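Local coordinates for probable FAD-dependent oxidoreductase PA4991 (Pseudomonas aeruginosa PAO1, PDB 5EZ7), which probably acts as an FAD-dependent oxidoreductase on a substrate that is still unknown, and lacks amino-acid oxidase and glycerol-3-phosphate dehydrogenase activity, at residues Q50-G55 against Y243-G248; S267-G272 against K298-I303. All coordinates share one frame; numbering follows the deposited sequence.

Interaction 1 of 2, residues Q50-G55 against Y243-G248; sequences QGIIHG and YAHCLG. With FAD (flavin-adenine dinucleotide), chain B.
The imidazole of H245 overlaps the end of I52, with CE1 of H245 4.3 Å from CD1 of I52. CE1 of H245 also lies 4.4 Å from CE1 of H54. Each histidine meets the other at its edge, near the ring plane, so the two rings do not stack. No hydrogen bond joins the two segments, and the contact is small and loose. ND1 of H54 and NE2 of H245 lie 4.6 Å apart, without a bond between them. ND1 of H245 is hydrogen-bonded to OG1 of T256, and H101 packs edge-to-face with the ring.

The arrangement belongs to the flavin site of a DAO-family enzyme. Q50, G51 and I52 are FAD-binding residues. Strand 52-53 runs past the pyrimidine edge of the isoalloxazine, while strand 244-246 comes from the large mixed sheet, next to strands 102-105 and 255-261. I52 grips the flavin with its backbone. Its N donates to O4 of FAD at 3.1 Å, and its O accepts from N3 of FAD at 2.7 Å. This pair fixes the pyrimidine edge against the strand. CB and CG1 of I52 also lie close to O4.

The first torsion of H54 (chi1 -55°, CG anti to the carbonyl carbon) sets its ring beside I52, whose CG2 lies 3.6 Å above one face, toward the rim. The same torsion brings NE2 of H54 within 3.2 Å of N3 of FAD. This is an oblique close approach, since the N3 hydrogen goes to O of I52. CD2 of H54 lies 3.4 Å from O2 of FAD.

Interaction 2 of 2, residues S267-G272 against K298-I303; sequences SVWYLG and KLLPWI
W269 has CG anti to its carbonyl carbon (chi1 -83°), and this sends the indole off strand 267-272 toward the turn that follows helix 285-299. L300 has the same first-torsion choice (chi1 -65°), and its CD1 comes to meet the indole from the opposite direction, 3.6 Å from CH2 of W269. The turn that follows the helix packs here on the mixed beta-sheet. L300 is the first residue to leave helical geometry, and a type I beta turn runs from L300 to I303. N of I303 bonds to O of L300 at 3.2 Å and closes that turn. The turn sets CD1 of L300 and CG2 of I303 on opposite sides of the indole plane, both near CH2 of W269.

The contact is buried and wholly apolar. CH2 of W269 takes part in both pairings, and both methyl groups reach the ring obliquely. CD1 of L300 also lies 3.9 Å from CZ3 of W269. At its polar end, NE1 of W269 is hydrogen-bonded to the backbone O of K240. L296 of the helix packs on the same indole. CG2 of I303 sits 3.7 Å from CH2 of W269.

Interaction 1 is complete by residue 248 and interaction 2 begins at 267; their centres are 14 Å apart. Both include a strand of the large mixed sheet. Strand 244-246 serves interaction 1 and strand 267-272 serves interaction 2, with strand 255-261 between them. The two also touch directly. The amide of Q50 packs against the backbone of strand 267-272, where NE2 of Q50 lies 3.0 Å from O of Y270. SG of C246 packs on CD1 of L299. The side chain of W269 stays about 14 Å from FAD (nearest atoms), while its neighbour Y270 reaches the cofactor. Strand 52-53, on the flavin, belongs to a separate small antiparallel sheet.

Interaction 1 of 2, residues Q50-G55 against Y243-G248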
# COMPACT_ATOMS: atom_id res chain seq x y z
N GLN A 50 4.60 2.18 5.40
CA GLN A 50 5.90 2.83 5.54
C GLN A 50 6.52 3.09 4.16
O GLN A 50 7.54 3.75 4.07
CB GLN A 50 6.83 2.03 6.45
CG GLN A 50 6.34 1.98 7.90
CD GLN A 50 7.47 1.66 8.91
OE1 GLN A 50 7.63 0.52 9.33
NE2 GLN A 50 8.24 2.67 9.27
N GLY A 51 5.90 2.59 3.09
CA GLY A 51 6.28 2.97 1.72
C GLY A 51 7.51 2.25 1.24
O GLY A 51 8.08 2.61 0.20
N ILE A 52 7.94 1.21 1.97
CA ILE A 52 9.20 0.56 1.66
C ILE A 52 8.94 -0.44 0.57
O ILE A 52 8.05 -1.28 0.72
CB ILE A 52 9.77 -0.20 2.87
CG1 ILE A 52 10.12 0.78 4.00
CG2 ILE A 52 10.98 -1.03 2.46
CD1 ILE A 52 10.14 0.15 5.38
N ILE A 53 9.73 -0.39 -0.48
CA ILE A 53 9.69 -1.44 -1.51
C ILE A 53 10.70 -2.53 -1.27
O ILE A 53 11.87 -2.43 -1.63
CB ILE A 53 9.77 -0.83 -2.90
CG1 ILE A 53 8.44 -0.10 -3.11
CG2 ILE A 53 9.81 -1.91 -3.96
CD1 ILE A 53 8.58 1.02 -4.05
N HIS A 54 10.20 -3.58 -0.62
CA HIS A 54 10.96 -4.75 -0.24
C HIS A 54 11.43 -5.51 -1.47
O HIS A 54 10.76 -5.51 -2.49
CB HIS A 54 10.07 -5.69 0.61
CG HIS A 54 9.46 -5.04 1.81
ND1 HIS A 54 10.20 -4.68 2.92
CD2 HIS A 54 8.19 -4.70 2.09
CE1 HIS A 54 9.41 -4.15 3.83
NE2 HIS A 54 8.18 -4.13 3.35
N GLY A 55 12.58 -6.16 -1.38
CA GLY A 55 13.06 -7.02 -2.46
C GLY A 55 13.82 -8.22 -1.97
O GLY A 55 14.86 -8.58 -2.55
N TYR A 243 15.84 5.77 7.34
CA TYR A 243 15.00 4.72 6.73
C TYR A 243 15.71 3.39 6.98
O TYR A 243 16.69 3.10 6.30
CB TYR A 243 14.81 4.99 5.23
CG TYR A 243 14.25 6.37 4.98
CD1 TYR A 243 15.07 7.50 4.91
CD2 TYR A 243 12.88 6.57 4.86
CE1 TYR A 243 14.53 8.76 4.71
CE2 TYR A 243 12.35 7.82 4.67
CZ TYR A 243 13.16 8.91 4.60
OH TYR A 243 12.56 10.14 4.44
N ALA A 244 15.27 2.61 7.97
CA ALA A 244 16.06 1.48 8.39
C ALA A 244 15.31 0.41 9.17
O ALA A 244 14.38 0.71 9.89
CB ALA A 244 17.25 1.97 9.20
N HIS A 245 15.71 -0.84 8.99
CA HIS A 245 15.34 -1.93 9.89
C HIS A 245 16.45 -2.07 10.95
O HIS A 245 17.60 -2.26 10.57
CB HIS A 245 15.26 -3.26 9.15
CG HIS A 245 14.30 -3.28 8.01
ND1 HIS A 245 12.95 -3.00 8.14
CD2 HIS A 245 14.47 -3.65 6.72
CE1 HIS A 245 12.36 -3.14 6.97
NE2 HIS A 245 13.26 -3.53 6.09
N CYS A 246 16.12 -1.96 12.25
CA CYS A 246 17.09 -2.24 13.33
C CYS A 246 16.99 -3.71 13.65
O CYS A 246 15.95 -4.19 14.05
CB CYS A 246 16.87 -1.42 14.63
SG CYS A 246 17.96 -1.91 16.03
N LEU A 247 18.09 -4.42 13.45
CA LEU A 247 18.19 -5.80 13.87
C LEU A 247 18.94 -5.86 15.19
O LEU A 247 19.97 -5.20 15.38
CB LEU A 247 18.93 -6.62 12.84
CG LEU A 247 18.40 -6.48 11.43
CD1 LEU A 247 19.43 -6.94 10.41
CD2 LEU A 247 17.07 -7.23 11.28
N GLY A 248 18.37 -6.63 16.11
CA GLY A 248 19.15 -7.26 17.16
C GLY A 248 19.40 -8.66 16.66
O GLY A 248 19.72 -8.87 15.47
PA FAD B . -6.05 -0.68 0.91
O1A FAD B . -4.95 0.32 0.82
O2A FAD B . -6.66 -1.04 2.24
O5B FAD B . -7.19 -0.18 -0.08
C5B FAD B . -8.49 -0.74 -0.09
C4B FAD B . -9.41 0.36 -0.58
O4B FAD B . -10.72 -0.19 -0.81
C3B FAD B . -9.52 1.50 0.43
O3B FAD B . -9.17 2.75 -0.16
C2B FAD B . -10.98 1.44 0.86
O2B FAD B . -11.56 2.70 1.18
C1B FAD B . -11.65 0.77 -0.34
N9A FAD B . -12.89 0.07 0.01
C8A FAD B . -13.09 -0.73 1.07
N7A FAD B . -14.36 -1.19 1.07
C5A FAD B . -14.97 -0.70 -0.01
C6A FAD B . -16.32 -0.81 -0.59
N6A FAD B . -17.23 -1.57 0.04
N1A FAD B . -16.58 -0.16 -1.73
C2A FAD B . -15.65 0.60 -2.34
N3A FAD B . -14.39 0.75 -1.87
C4A FAD B . -14.01 0.13 -0.72
N1 FAD B . 3.93 -2.93 2.41
C2 FAD B . 5.14 -2.70 1.86
O2 FAD B . 5.43 -3.24 0.77
N3 FAD B . 6.06 -1.92 2.46
C4 FAD B . 5.83 -1.31 3.62
O4 FAD B . 6.69 -0.58 4.14
C4X FAD B . 4.53 -1.51 4.27
N5 FAD B . 4.25 -0.92 5.45
C5X FAD B . 3.05 -1.10 6.03
C6 FAD B . 2.79 -0.46 7.24
C7 FAD B . 1.57 -0.61 7.86
C7M FAD B . 1.30 0.10 9.16
C8 FAD B . 0.51 -1.45 7.23
C8M FAD B . -0.85 -1.64 7.86
C9 FAD B . 0.78 -2.08 6.03
C9A FAD B . 2.01 -1.95 5.39
N10 FAD B . 2.31 -2.59 4.15
C10 FAD B . 3.56 -2.37 3.56
C1' FAD B . 1.34 -3.42 3.46
C2' FAD B . 0.52 -2.51 2.55
O2' FAD B . 0.14 -1.30 3.22
C3' FAD B . -0.70 -3.25 2.02
O3' FAD B . -0.30 -4.56 1.59
C4' FAD B . -1.32 -2.50 0.84
O4' FAD B . -1.29 -1.08 1.04
C5' FAD B . -2.76 -2.90 0.62
O5' FAD B . -3.24 -2.29 -0.59
P FAD B . -4.78 -2.47 -0.99
O1P FAD B . -5.09 -1.50 -2.10
O2P FAD B . -4.99 -3.93 -1.18
O3P FAD B . -5.55 -2.11 0.37

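Interaction 2 of 2, residues S267-G272 against K298-I303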
# COMPACT_ATOMS: atom_id res chain seq x y z
N SER A 267 9.47 17.00 10.84
CA SER A 267 9.47 15.63 10.35
C SER A 267 8.79 14.76 11.31
O SER A 267 8.63 15.11 12.47
CB SER A 267 10.87 15.07 10.23
OG SER A 267 11.66 15.96 9.52
N VAL A 268 8.45 13.58 10.84
CA VAL A 268 7.89 12.57 11.69
C VAL A 268 8.65 11.27 11.43
O VAL A 268 8.87 10.91 10.27
CB VAL A 268 6.38 12.35 11.42
CG1 VAL A 268 5.81 11.24 12.28
CG2 VAL A 268 5.60 13.64 11.67
N TRP A 269 9.04 10.62 12.51
CA TRP A 269 9.58 9.27 12.47
C TRP A 269 8.43 8.33 12.73
O TRP A 269 7.80 8.39 13.78
CB TRP A 269 10.63 9.03 13.57
CG TRP A 269 12.02 9.48 13.28
CD1 TRP A 269 12.54 9.83 12.07
CD2 TRP A 269 13.09 9.58 14.23
NE1 TRP A 269 13.87 10.15 12.21
CE2 TRP A 269 14.23 10.00 13.53
CE3 TRP A 269 13.19 9.35 15.62
CZ2 TRP A 269 15.47 10.21 14.17
CZ3 TRP A 269 14.43 9.56 16.26
CH2 TRP A 269 15.54 9.98 15.53
N TYR A 270 8.22 7.42 11.81
CA TYR A 270 7.15 6.44 11.85
C TYR A 270 7.79 5.10 12.18
O TYR A 270 8.69 4.65 11.46
CB TYR A 270 6.50 6.44 10.47
CG TYR A 270 5.18 5.74 10.33
CD1 TYR A 270 4.28 5.65 11.37
CD2 TYR A 270 4.80 5.21 9.09
CE1 TYR A 270 3.05 5.00 11.20
CE2 TYR A 270 3.59 4.57 8.93
CZ TYR A 270 2.71 4.46 9.99
OH TYR A 270 1.49 3.82 9.83
N LEU A 271 7.32 4.47 13.26
CA LEU A 271 7.92 3.27 13.76
C LEU A 271 7.04 2.05 13.61
O LEU A 271 6.01 1.94 14.29
CB LEU A 271 8.28 3.41 15.25
CG LEU A 271 8.96 4.66 15.80
CD1 LEU A 271 9.22 4.45 17.29
CD2 LEU A 271 10.27 5.00 15.12
N GLY A 272 7.50 1.10 12.80
CA GLY A 272 6.93 -0.26 12.71
C GLY A 272 7.92 -1.30 13.19
O GLY A 272 8.76 -1.01 14.07
N LYS A 298 17.90 4.37 23.53
CA LYS A 298 18.99 3.40 23.36
C LYS A 298 19.65 3.45 22.00
O LYS A 298 20.88 3.35 21.92
CB LYS A 298 18.53 1.97 23.57
CG LYS A 298 18.12 1.68 24.99
CD LYS A 298 18.33 0.22 25.34
CE LYS A 298 17.24 -0.27 26.28
NZ LYS A 298 17.49 -1.70 26.59
N LEU A 299 18.85 3.52 20.95
CA LEU A 299 19.33 3.34 19.61
C LEU A 299 19.84 4.61 18.97
O LEU A 299 20.75 4.54 18.16
CB LEU A 299 18.19 2.73 18.74
CG LEU A 299 17.67 1.36 19.22
CD1 LEU A 299 16.57 0.86 18.29
CD2 LEU A 299 18.76 0.31 19.35
N LEU A 300 19.22 5.75 19.29
CA LEU A 300 19.53 7.07 18.72
C LEU A 300 19.62 8.15 19.82
O LEU A 300 18.98 9.18 19.77
CB LEU A 300 18.45 7.44 17.70
CG LEU A 300 18.39 6.52 16.47
CD1 LEU A 300 17.08 6.68 15.73
CD2 LEU A 300 19.54 6.80 15.54
N PRO A 301 20.43 7.93 20.84
CA PRO A 301 20.50 8.91 21.95
C PRO A 301 20.96 10.35 21.59
O PRO A 301 20.70 11.27 22.34
CB PRO A 301 21.52 8.28 22.89
CG PRO A 301 22.33 7.36 22.03
CD PRO A 301 21.44 6.87 20.96
N TRP A 302 21.60 10.54 20.44
CA TRP A 302 22.11 11.85 20.01
C TRP A 302 21.01 12.77 19.46
O TRP A 302 21.29 13.91 19.15
CB TRP A 302 23.28 11.70 19.00
CG TRP A 302 23.04 10.70 17.91
CD1 TRP A 302 22.48 10.94 16.67
CD2 TRP A 302 23.29 9.30 17.96
NE1 TRP A 302 22.40 9.78 15.95
CE2 TRP A 302 22.89 8.75 16.71
CE3 TRP A 302 23.83 8.45 18.92
CZ2 TRP A 302 23.02 7.39 16.40
CZ3 TRP A 302 23.93 7.07 18.62
CH2 TRP A 302 23.53 6.57 17.38
N ILE A 303 19.79 12.25 19.30
CA ILE A 303 18.62 13.03 18.89
C ILE A 303 17.69 13.35 20.09
O ILE A 303 16.99 12.46 20.58
CB ILE A 303 17.79 12.26 17.82
CG1 ILE A 303 18.65 11.88 16.59
CG2 ILE A 303 16.60 13.09 17.32
CD1 ILE A 303 19.22 13.03 15.79